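Local coordinates for transcriptional regulator, LacI family (Burkholderia phymatum, PDB 2RGY), which probably regulates transcription as a LacI-family regulator, its periplasmic-binding-protein-like core sensing a small effector, perhaps a sugar, in the cleft between two subdomains, at residues L118-H128 against V272-R282; P91-A99 against D105-R113. All coordinates share one frame; numbering follows the deposited sequence.

Overall arrangement
From the N terminus the chain first builds a parallel sheet in one subdomain of a periplasmic-binding-protein-like core. Contact 2 comes first and closes a short loop: after strand 93-96 the chain loops round, with five residues between the two segments, and strand 107-108 is laid parallel beside it at the sheet's edge; the chain then crosses to the other subdomain, where helix 112-125 starts. Contact 1 opens on the later turns of this helix and closes a long loop of 143 residues, bringing the C-terminal run 272-282 back against it. The two contacts therefore follow in series, neither enclosing nor crossing the other. Their centres lie 27 Å apart, yet helix 112-125 serves both.

Contact 1 of 2, residues L118-H128 against V272-R282; sequences LAAATLIEHGH and VTVSMRASVAR
In the C-terminal subdomain of this LacI-type core, the last turns of helix 112-125 pack on edge strand 273-275 and the last modelled residues, 276-282, the axes of 118-125 and 273-275 crossing at -55°. Leu118 and Val272 meet tip to tip, CD1 to CG1 at 3.6 Å, while Val274 CG2 lies against Leu118 CB and Thr122 OG1. Thr122 suits this apolar seam because its hydroxyl is spent inside the helix: OG1 donates to Leu118 O (2.7 Å), with OG1 and Thr122 N reaching that oxygen from opposite faces of its plane. Thr122 CG2 lies 3.9 Å from SE of Met276, a selenomethionine, the two side chains sliding past each other in opposite directions. Val280 sends CG1, anti to its own N (chi1 179°), over one face of the His126 ring, a CH-pi contact 3.9 Å from the centroid.

The helix ends in a Schellman motif, Gly127 N bonding Ile124 O and His128 N bonding Leu123 O; Gly127, with no side chain to jam against the preceding carbonyl, takes the positive phi the motif needs. His128 is held at both ring nitrogens, ND1 by Thr191 and NE2 by Ala281 O (2.9 Å), which also accepts from Ser220. The bent Arg282 chain lays its guanidinium over the His126 carbonyl carbon, and its NH2 donates to Glu125 O at 2.7 Å, from 40° above the carbonyl plane.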
loop_
_atom_site.group_PDB
_atom_site.type_symbol
_atom_site.label_atom_id
_atom_site.label_comp_id
_atom_site.label_asym_id
_atom_site.label_seq_id
_atom_site.Cartn_x
_atom_site.Cartn_y
_atom_site.Cartn_z
ATOM N N LEU A 118 19.796 -15.040 6.768
ATOM C CA LEU A 118 20.408 -14.107 5.819
ATOM C C LEU A 118 20.479 -12.677 6.372
ATOM O O LEU A 118 21.430 -11.951 6.102
ATOM C CB LEU A 118 19.630 -14.109 4.496
ATOM C CG LEU A 118 19.711 -15.372 3.631
ATOM C CD1 LEU A 118 18.821 -15.230 2.412
ATOM C CD2 LEU A 118 21.139 -15.603 3.194
ATOM N N ALA A 119 19.473 -12.280 7.139
ATOM C CA ALA A 119 19.448 -10.950 7.720
ATOM C C ALA A 119 20.612 -10.815 8.692
ATOM O O ALA A 119 21.341 -9.824 8.674
ATOM C CB ALA A 119 18.135 -10.719 8.446
ATOM N N ALA A 120 20.781 -11.819 9.542
ATOM C CA ALA A 120 21.862 -11.800 10.508
ATOM C C ALA A 120 23.217 -11.822 9.807
ATOM O O ALA A 120 24.106 -11.051 10.155
ATOM C CB ALA A 120 21.742 -12.988 11.459
ATOM N N ALA A 121 23.372 -12.697 8.819
ATOM C CA ALA A 121 24.635 -12.818 8.097
ATOM C C ALA A 121 25.021 -11.536 7.386
ATOM O O ALA A 121 26.202 -11.200 7.303
ATOM C CB ALA A 121 24.562 -13.961 7.097
ATOM N N THR A 122 24.030 -10.826 6.856
ATOM C CA THR A 122 24.306 -9.574 6.170
ATOM C C THR A 122 24.951 -8.624 7.177
ATOM O O THR A 122 26.022 -8.074 6.931
ATOM C CB THR A 122 23.017 -8.915 5.618
ATOM O OG1 THR A 122 22.323 -9.834 4.768
ATOM C CG2 THR A 122 23.366 -7.673 4.815
ATOM N N LEU A 123 24.305 -8.454 8.324
ATOM C CA LEU A 123 24.819 -7.570 9.361
ATOM C C LEU A 123 26.179 -8.020 9.894
ATOM O O LEU A 123 27.119 -7.234 9.977
ATOM C CB LEU A 123 23.823 -7.478 10.518
ATOM C CG LEU A 123 22.491 -6.805 10.163
ATOM C CD1 LEU A 123 21.530 -6.863 11.346
ATOM C CD2 LEU A 123 22.752 -5.363 9.745
ATOM N N ILE A 124 26.284 -9.288 10.256
ATOM C CA ILE A 124 27.533 -9.780 10.791
ATOM C C ILE A 124 28.677 -9.682 9.793
ATOM O O ILE A 124 29.785 -9.321 10.162
ATOM C CB ILE A 124 27.385 -11.224 11.296
ATOM C CG1 ILE A 124 26.551 -11.214 12.585
ATOM C CG2 ILE A 124 28.766 -11.829 11.573
ATOM C CD1 ILE A 124 25.954 -12.548 12.943
ATOM N N GLU A 125 28.405 -9.973 8.526
ATOM C CA GLU A 125 29.438 -9.906 7.504
ATOM C C GLU A 125 29.937 -8.479 7.305
ATOM O O GLU A 125 31.032 -8.261 6.780
ATOM C CB GLU A 125 28.913 -10.479 6.187
ATOM C CG GLU A 125 28.695 -11.996 6.258
ATOM C CD GLU A 125 28.144 -12.582 4.975
ATOM O OE1 GLU A 125 27.787 -11.804 4.062
ATOM O OE2 GLU A 125 28.059 -13.828 4.874
ATOM N N HIS A 126 29.133 -7.509 7.730
ATOM C CA HIS A 126 29.519 -6.116 7.601
ATOM C C HIS A 126 30.194 -5.613 8.873
ATOM O O HIS A 126 30.276 -4.410 9.112
ATOM C CB HIS A 126 28.298 -5.266 7.232
ATOM C CG HIS A 126 27.947 -5.343 5.779
ATOM N ND1 HIS A 126 28.479 -4.486 4.840
ATOM C CD2 HIS A 126 27.187 -6.227 5.093
ATOM C CE1 HIS A 126 28.065 -4.840 3.638
ATOM N NE2 HIS A 126 27.279 -5.895 3.762
ATOM N N GLY A 127 30.674 -6.552 9.685
ATOM C CA GLY A 127 31.375 -6.198 10.905
ATOM C C GLY A 127 30.570 -5.836 12.141
ATOM O O GLY A 127 31.148 -5.511 13.169
ATOM N N HIS A 128 29.248 -5.890 12.068
ATOM C CA HIS A 128 28.439 -5.550 13.233
ATOM C C HIS A 128 28.399 -6.698 14.257
ATOM O O HIS A 128 28.116 -7.841 13.901
ATOM C CB HIS A 128 27.027 -5.181 12.772
ATOM C CG HIS A 128 26.998 -4.032 11.811
ATOM N ND1 HIS A 128 27.041 -2.715 12.220
ATOM C CD2 HIS A 128 26.995 -4.001 10.457
ATOM C CE1 HIS A 128 27.068 -1.928 11.161
ATOM N NE2 HIS A 128 27.043 -2.682 10.077
ATOM N N VAL A 272 15.217 -17.503 -1.156
ATOM C CA VAL A 272 15.143 -16.243 -0.454
ATOM C C VAL A 272 16.555 -15.683 -0.630
ATOM O O VAL A 272 17.546 -16.413 -0.531
ATOM C CB VAL A 272 14.823 -16.465 1.030
ATOM C CG1 VAL A 272 15.913 -17.293 1.658
ATOM C CG2 VAL A 272 14.689 -15.135 1.747
ATOM N N THR A 273 16.641 -14.399 -0.934
ATOM C CA THR A 273 17.926 -13.750 -1.132
ATOM C C THR A 273 17.891 -12.396 -0.437
ATOM O O THR A 273 16.880 -12.027 0.171
ATOM C CB THR A 273 18.200 -13.511 -2.621
ATOM O OG1 THR A 273 17.112 -12.767 -3.183
ATOM C CG2 THR A 273 18.346 -14.844 -3.366
ATOM N N VAL A 274 18.994 -11.662 -0.512
ATOM C CA VAL A 274 19.043 -10.347 0.104
ATOM C C VAL A 274 19.193 -9.279 -0.960
ATOM O O VAL A 274 20.080 -9.352 -1.810
ATOM C CB VAL A 274 20.203 -10.226 1.097
ATOM C CG1 VAL A 274 20.319 -8.802 1.584
ATOM C CG2 VAL A 274 19.957 -11.141 2.278
ATOM N N SER A 275 18.306 -8.295 -0.923
ATOM C CA SER A 275 18.363 -7.206 -1.876
ATOM C C SER A 275 19.221 -6.112 -1.260
ATOM O O SER A 275 18.754 -5.331 -0.437
ATOM C CB SER A 275 16.955 -6.696 -2.173
ATOM O OG SER A 275 16.175 -7.743 -2.723
HETATM N N MSE A 276 20.490 -6.083 -1.649
HETATM C CA MSE A 276 21.427 -5.103 -1.121
HETATM C C MSE A 276 21.191 -3.726 -1.708
HETATM O O MSE A 276 21.257 -3.540 -2.923
HETATM C CB MSE A 276 22.874 -5.527 -1.413
HETATM C CG MSE A 276 23.439 -6.620 -0.513
HETATM SE SE MSE A 276 23.630 -6.163 1.243
HETATM C CE MSE A 276 24.405 -4.580 1.125
ATOM N N ARG A 277 20.913 -2.761 -0.841
ATOM C CA ARG A 277 20.691 -1.398 -1.302
ATOM C C ARG A 277 21.649 -0.477 -0.571
ATOM O O ARG A 277 22.848 -0.749 -0.560
ATOM C CB ARG A 277 19.221 -1.005 -1.108
ATOM C CG ARG A 277 18.286 -1.927 -1.903
ATOM C CD ARG A 277 17.021 -1.227 -2.362
ATOM N NE ARG A 277 16.181 -2.077 -3.209
ATOM C CZ ARG A 277 15.445 -3.091 -2.765
ATOM N NH1 ARG A 277 15.436 -3.395 -1.474
ATOM N NH2 ARG A 277 14.708 -3.796 -3.611
ATOM N N ALA A 278 21.157 0.576 0.074
ATOM C CA ALA A 278 22.074 1.495 0.736
ATOM C C ALA A 278 21.944 1.686 2.240
ATOM O O ALA A 278 22.607 2.558 2.805
ATOM C CB ALA A 278 22.001 2.854 0.043
ATOM N N SER A 279 21.120 0.885 2.904
ATOM C CA SER A 279 20.940 1.057 4.342
ATOM C C SER A 279 21.903 0.247 5.203
ATOM O O SER A 279 21.912 0.390 6.418
ATOM C CB SER A 279 19.505 0.719 4.742
ATOM O OG SER A 279 19.231 -0.624 4.437
ATOM N N VAL A 280 22.702 -0.610 4.580
ATOM C CA VAL A 280 23.678 -1.401 5.326
ATOM C C VAL A 280 25.103 -1.093 4.845
ATOM O O VAL A 280 25.387 -1.146 3.649
ATOM C CB VAL A 280 23.414 -2.924 5.188
ATOM C CG1 VAL A 280 24.478 -3.716 5.961
ATOM C CG2 VAL A 280 22.031 -3.261 5.720
ATOM N N ALA A 281 25.985 -0.762 5.786
ATOM C CA ALA A 281 27.378 -0.450 5.476
ATOM C C ALA A 281 28.283 -1.053 6.551
ATOM O O ALA A 281 27.804 -1.539 7.568
ATOM C CB ALA A 281 27.574 1.066 5.407
ATOM N N ARG A 282 29.592 -1.023 6.329
ATOM C CA ARG A 282 30.529 -1.585 7.298
ATOM C C ARG A 282 30.616 -0.738 8.573
ATOM O O ARG A 282 30.560 0.504 8.463
ATOM C CB ARG A 282 31.909 -1.712 6.649
ATOM C CG ARG A 282 32.983 -2.290 7.547
ATOM C CD ARG A 282 33.756 -3.376 6.819
ATOM N NE ARG A 282 33.638 -4.635 7.543
ATOM C CZ ARG A 282 33.216 -5.770 7.003
ATOM N NH1 ARG A 282 32.874 -5.823 5.717
ATOM N NH2 ARG A 282 33.117 -6.848 7.762
#

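Contact 2 of 2, residues P91-A99 against D105-R113; sequences PKMVFLNRA and DASFCPDHR
Phe95 and Ala106 begin the parallel ladder that joins strand 93-96 to edge strand 107-108: Phe95 N donates to Ala106 O at 2.7 Å, almost straight. Phe95 O then takes Phe108 N, and Phe108 O takes Asn97 N at 3.0 Å, so the two strands exchange bonds in the alternating parallel pattern. Side chains alternate too. Phe95 and Ser107 share one face of the sheet, Leu96 and Phe108 the other, and Val94 CG2 meets Phe108 CD2 at 3.6 Å, the two side chains crossing at about a right angle.

At the C-terminal end of the ladder polar side chains add to the backbone bonds. Ser107 OG lies anti to its own N (chi1 170°), which carries the hydroxyl to Arg98 O, 2.6 Å away and above that carbonyl's plane; a small serine fits where the chain bends back past Ala99. Asn97 adopts a positive phi of 59°, a conformation asparagine tolerates well, and its OD1 receives His112 NE2 at 2.6 Å. The oxygen lies in the imidazole plane, whereas the amide plane stands 81° from the ring. Pro110 CG rests over one face of that ring.

Further out, helix 80-89 backs Phe95 and helix 244-260 covers Leu96 and Phe108. Arg98 turns to Leu78 O, Ser75 O and a salt bridge with Asp80, and Asp111 caps the following helix through Arg114 N. Tyr224 OH bonds His112 ND1. With NE2 donating to Asn97 and ND1 also engaged, both ring nitrogens of His112 are used, which fixes the ring's rotation and ties the residue just after strand 93-96 in one subdomain to the first turn of helix 112-125 in the other.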
loop_
_atom_site.group_PDB
_atom_site.type_symbol
_atom_site.label_atom_id
_atom_site.label_comp_id
_atom_site.label_asym_id
_atom_site.label_seq_id
_atom_site.Cartn_x
_atom_site.Cartn_y
_atom_site.Cartn_z
ATOM N N PRO A 91 -13.625 -27.392 2.881
ATOM C CA PRO A 91 -12.409 -28.108 2.479
ATOM C C PRO A 91 -11.570 -27.494 1.348
ATOM O O PRO A 91 -10.390 -27.805 1.228
ATOM C CB PRO A 91 -12.930 -29.504 2.124
ATOM C CG PRO A 91 -14.133 -29.654 3.020
ATOM C CD PRO A 91 -14.787 -28.296 2.859
ATOM N N LYS A 92 -12.154 -26.633 0.521
ATOM C CA LYS A 92 -11.394 -26.023 -0.566
ATOM C C LYS A 92 -10.823 -24.667 -0.161
ATOM O O LYS A 92 -11.340 -23.616 -0.532
ATOM C CB LYS A 92 -12.265 -25.902 -1.817
ATOM C CG LYS A 92 -12.493 -27.248 -2.478
ATOM C CD LYS A 92 -13.293 -27.149 -3.768
ATOM C CE LYS A 92 -13.495 -28.547 -4.364
ATOM N NZ LYS A 92 -14.310 -28.568 -5.635
HETATM N N MSE A 93 -9.741 -24.732 0.612
HETATM C CA MSE A 93 -9.037 -23.570 1.146
HETATM C C MSE A 93 -7.541 -23.731 0.954
HETATM O O MSE A 93 -7.035 -24.844 0.876
HETATM C CB MSE A 93 -9.254 -23.446 2.655
HETATM C CG MSE A 93 -10.589 -22.898 3.115
HETATM SE SE MSE A 93 -10.579 -22.772 4.935
HETATM C CE MSE A 93 -9.756 -21.347 5.199
ATOM N N VAL A 94 -6.835 -22.608 0.907
ATOM C CA VAL A 94 -5.388 -22.629 0.807
ATOM C C VAL A 94 -4.882 -21.589 1.814
ATOM O O VAL A 94 -5.490 -20.525 1.983
ATOM C CB VAL A 94 -4.890 -22.310 -0.633
ATOM C CG1 VAL A 94 -5.215 -20.878 -1.018
ATOM C CG2 VAL A 94 -3.390 -22.563 -0.724
ATOM N N PHE A 95 -3.786 -21.911 2.495
ATOM C CA PHE A 95 -3.212 -21.035 3.507
ATOM C C PHE A 95 -1.843 -20.507 3.092
ATOM O O PHE A 95 -0.963 -21.278 2.731
ATOM C CB PHE A 95 -3.079 -21.800 4.820
ATOM C CG PHE A 95 -4.372 -22.345 5.327
ATOM C CD1 PHE A 95 -5.379 -21.484 5.767
ATOM C CD2 PHE A 95 -4.602 -23.717 5.340
ATOM C CE1 PHE A 95 -6.606 -21.982 6.218
ATOM C CE2 PHE A 95 -5.822 -24.235 5.784
ATOM C CZ PHE A 95 -6.830 -23.360 6.226
ATOM N N LEU A 96 -1.664 -19.194 3.162
ATOM C CA LEU A 96 -0.396 -18.580 2.792
ATOM C C LEU A 96 0.402 -18.174 4.036
ATOM O O LEU A 96 -0.170 -17.836 5.073
ATOM C CB LEU A 96 -0.639 -17.329 1.945
ATOM C CG LEU A 96 -1.824 -17.332 0.977
ATOM C CD1 LEU A 96 -1.992 -15.937 0.376
ATOM C CD2 LEU A 96 -1.612 -18.373 -0.095
ATOM N N ASN A 97 1.724 -18.217 3.915
ATOM C CA ASN A 97 2.647 -17.820 4.981
ATOM C C ASN A 97 2.583 -18.537 6.333
ATOM O O ASN A 97 3.094 -18.020 7.330
ATOM C CB ASN A 97 2.539 -16.310 5.209
ATOM C CG ASN A 97 3.863 -15.686 5.620
ATOM O OD1 ASN A 97 4.917 -16.007 5.062
ATOM N ND2 ASN A 97 3.811 -14.769 6.585
ATOM N N ARG A 98 1.941 -19.701 6.383
ATOM C CA ARG A 98 1.895 -20.498 7.612
ATOM C C ARG A 98 1.588 -21.944 7.267
ATOM O O ARG A 98 0.969 -22.229 6.245
ATOM C CB ARG A 98 0.880 -19.959 8.630
ATOM C CG ARG A 98 -0.566 -20.001 8.235
ATOM C CD ARG A 98 -1.367 -19.277 9.303
ATOM N NE ARG A 98 -1.293 -19.952 10.593
ATOM C CZ ARG A 98 -1.610 -19.389 11.754
ATOM N NH1 ARG A 98 -2.015 -18.128 11.796
ATOM N NH2 ARG A 98 -1.545 -20.102 12.876
ATOM N N ALA A 99 2.037 -22.853 8.121
ATOM C CA ALA A 99 1.853 -24.282 7.889
ATOM C C ALA A 99 0.453 -24.804 8.196
ATOM O O ALA A 99 -0.328 -24.162 8.902
ATOM C CB ALA A 99 2.896 -25.067 8.703
ATOM N N ASP A 105 -0.041 -29.799 1.629
ATOM C CA ASP A 105 -0.017 -29.033 0.394
ATOM C C ASP A 105 -1.059 -27.927 0.289
ATOM O O ASP A 105 -1.156 -27.272 -0.739
ATOM C CB ASP A 105 -0.039 -29.932 -0.847
ATOM C CG ASP A 105 -1.098 -30.966 -0.796
ATOM O OD1 ASP A 105 -2.231 -30.607 -0.411
ATOM O OD2 ASP A 105 -0.805 -32.133 -1.156
ATOM N N ALA A 106 -1.813 -27.702 1.362
ATOM C CA ALA A 106 -2.794 -26.618 1.392
ATOM C C ALA A 106 -2.059 -25.406 1.976
ATOM O O ALA A 106 -2.634 -24.330 2.157
ATOM C CB ALA A 106 -3.974 -26.989 2.279
ATOM N N SER A 107 -0.776 -25.607 2.268
ATOM C CA SER A 107 0.079 -24.574 2.840
ATOM C C SER A 107 1.222 -24.182 1.900
ATOM O O SER A 107 1.963 -25.036 1.406
ATOM C CB SER A 107 0.669 -25.055 4.170
ATOM O OG SER A 107 1.669 -24.158 4.626
ATOM N N PHE A 108 1.338 -22.880 1.655
ATOM C CA PHE A 108 2.383 -22.331 0.800
ATOM C C PHE A 108 3.129 -21.309 1.641
ATOM O O PHE A 108 2.615 -20.229 1.937
ATOM C CB PHE A 108 1.757 -21.706 -0.439
ATOM C CG PHE A 108 1.302 -22.727 -1.441
ATOM C CD1 PHE A 108 2.108 -23.049 -2.541
ATOM C CD2 PHE A 108 0.094 -23.418 -1.257
ATOM C CE1 PHE A 108 1.725 -24.051 -3.442
ATOM C CE2 PHE A 108 -0.302 -24.425 -2.148
ATOM C CZ PHE A 108 0.513 -24.743 -3.247
ATOM N N CYS A 109 4.346 -21.663 2.033
ATOM C CA CYS A 109 5.133 -20.806 2.907
ATOM C C CYS A 109 6.601 -20.753 2.515
ATOM O O CYS A 109 7.206 -21.772 2.219
ATOM C CB CYS A 109 5.003 -21.334 4.345
ATOM S SG CYS A 109 5.433 -20.179 5.677
ATOM N N PRO A 110 7.197 -19.555 2.514
ATOM C CA PRO A 110 8.612 -19.483 2.153
ATOM C C PRO A 110 9.462 -19.970 3.334
ATOM O O PRO A 110 8.933 -20.319 4.391
ATOM C CB PRO A 110 8.812 -18.000 1.866
ATOM C CG PRO A 110 7.920 -17.359 2.880
ATOM C CD PRO A 110 6.659 -18.213 2.807
ATOM N N ASP A 111 10.776 -19.991 3.151
ATOM C CA ASP A 111 11.679 -20.435 4.202
ATOM C C ASP A 111 12.089 -19.247 5.080
ATOM O O ASP A 111 13.130 -18.641 4.856
ATOM C CB ASP A 111 12.916 -21.079 3.570
ATOM C CG ASP A 111 13.832 -21.711 4.597
ATOM O OD1 ASP A 111 14.777 -22.426 4.193
ATOM O OD2 ASP A 111 13.614 -21.494 5.805
ATOM N N HIS A 112 11.267 -18.924 6.077
ATOM C CA HIS A 112 11.541 -17.796 6.971
ATOM C C HIS A 112 12.781 -17.996 7.840
ATOM O O HIS A 112 13.449 -17.029 8.206
ATOM C CB HIS A 112 10.329 -17.517 7.866
ATOM C CG HIS A 112 9.161 -16.932 7.135
ATOM N ND1 HIS A 112 9.242 -15.753 6.426
ATOM C CD2 HIS A 112 7.886 -17.368 6.994
ATOM C CE1 HIS A 112 8.068 -15.488 5.878
ATOM N NE2 HIS A 112 7.228 -16.453 6.208
ATOM N N ARG A 113 13.083 -19.247 8.172
ATOM C CA ARG A 113 14.253 -19.552 8.995
ATOM C C ARG A 113 15.463 -19.045 8.223
ATOM O O ARG A 113 16.288 -18.299 8.744
ATOM C CB ARG A 113 14.358 -21.063 9.210
ATOM C CG ARG A 113 15.347 -21.503 10.269
ATOM C CD ARG A 113 15.367 -23.025 10.336
ATOM N NE ARG A 113 15.508 -23.526 11.700
ATOM C CZ ARG A 113 15.639 -24.817 12.016
ATOM N NH1 ARG A 113 15.646 -25.745 11.060
ATOM N NH2 ARG A 113 15.785 -25.184 13.289
#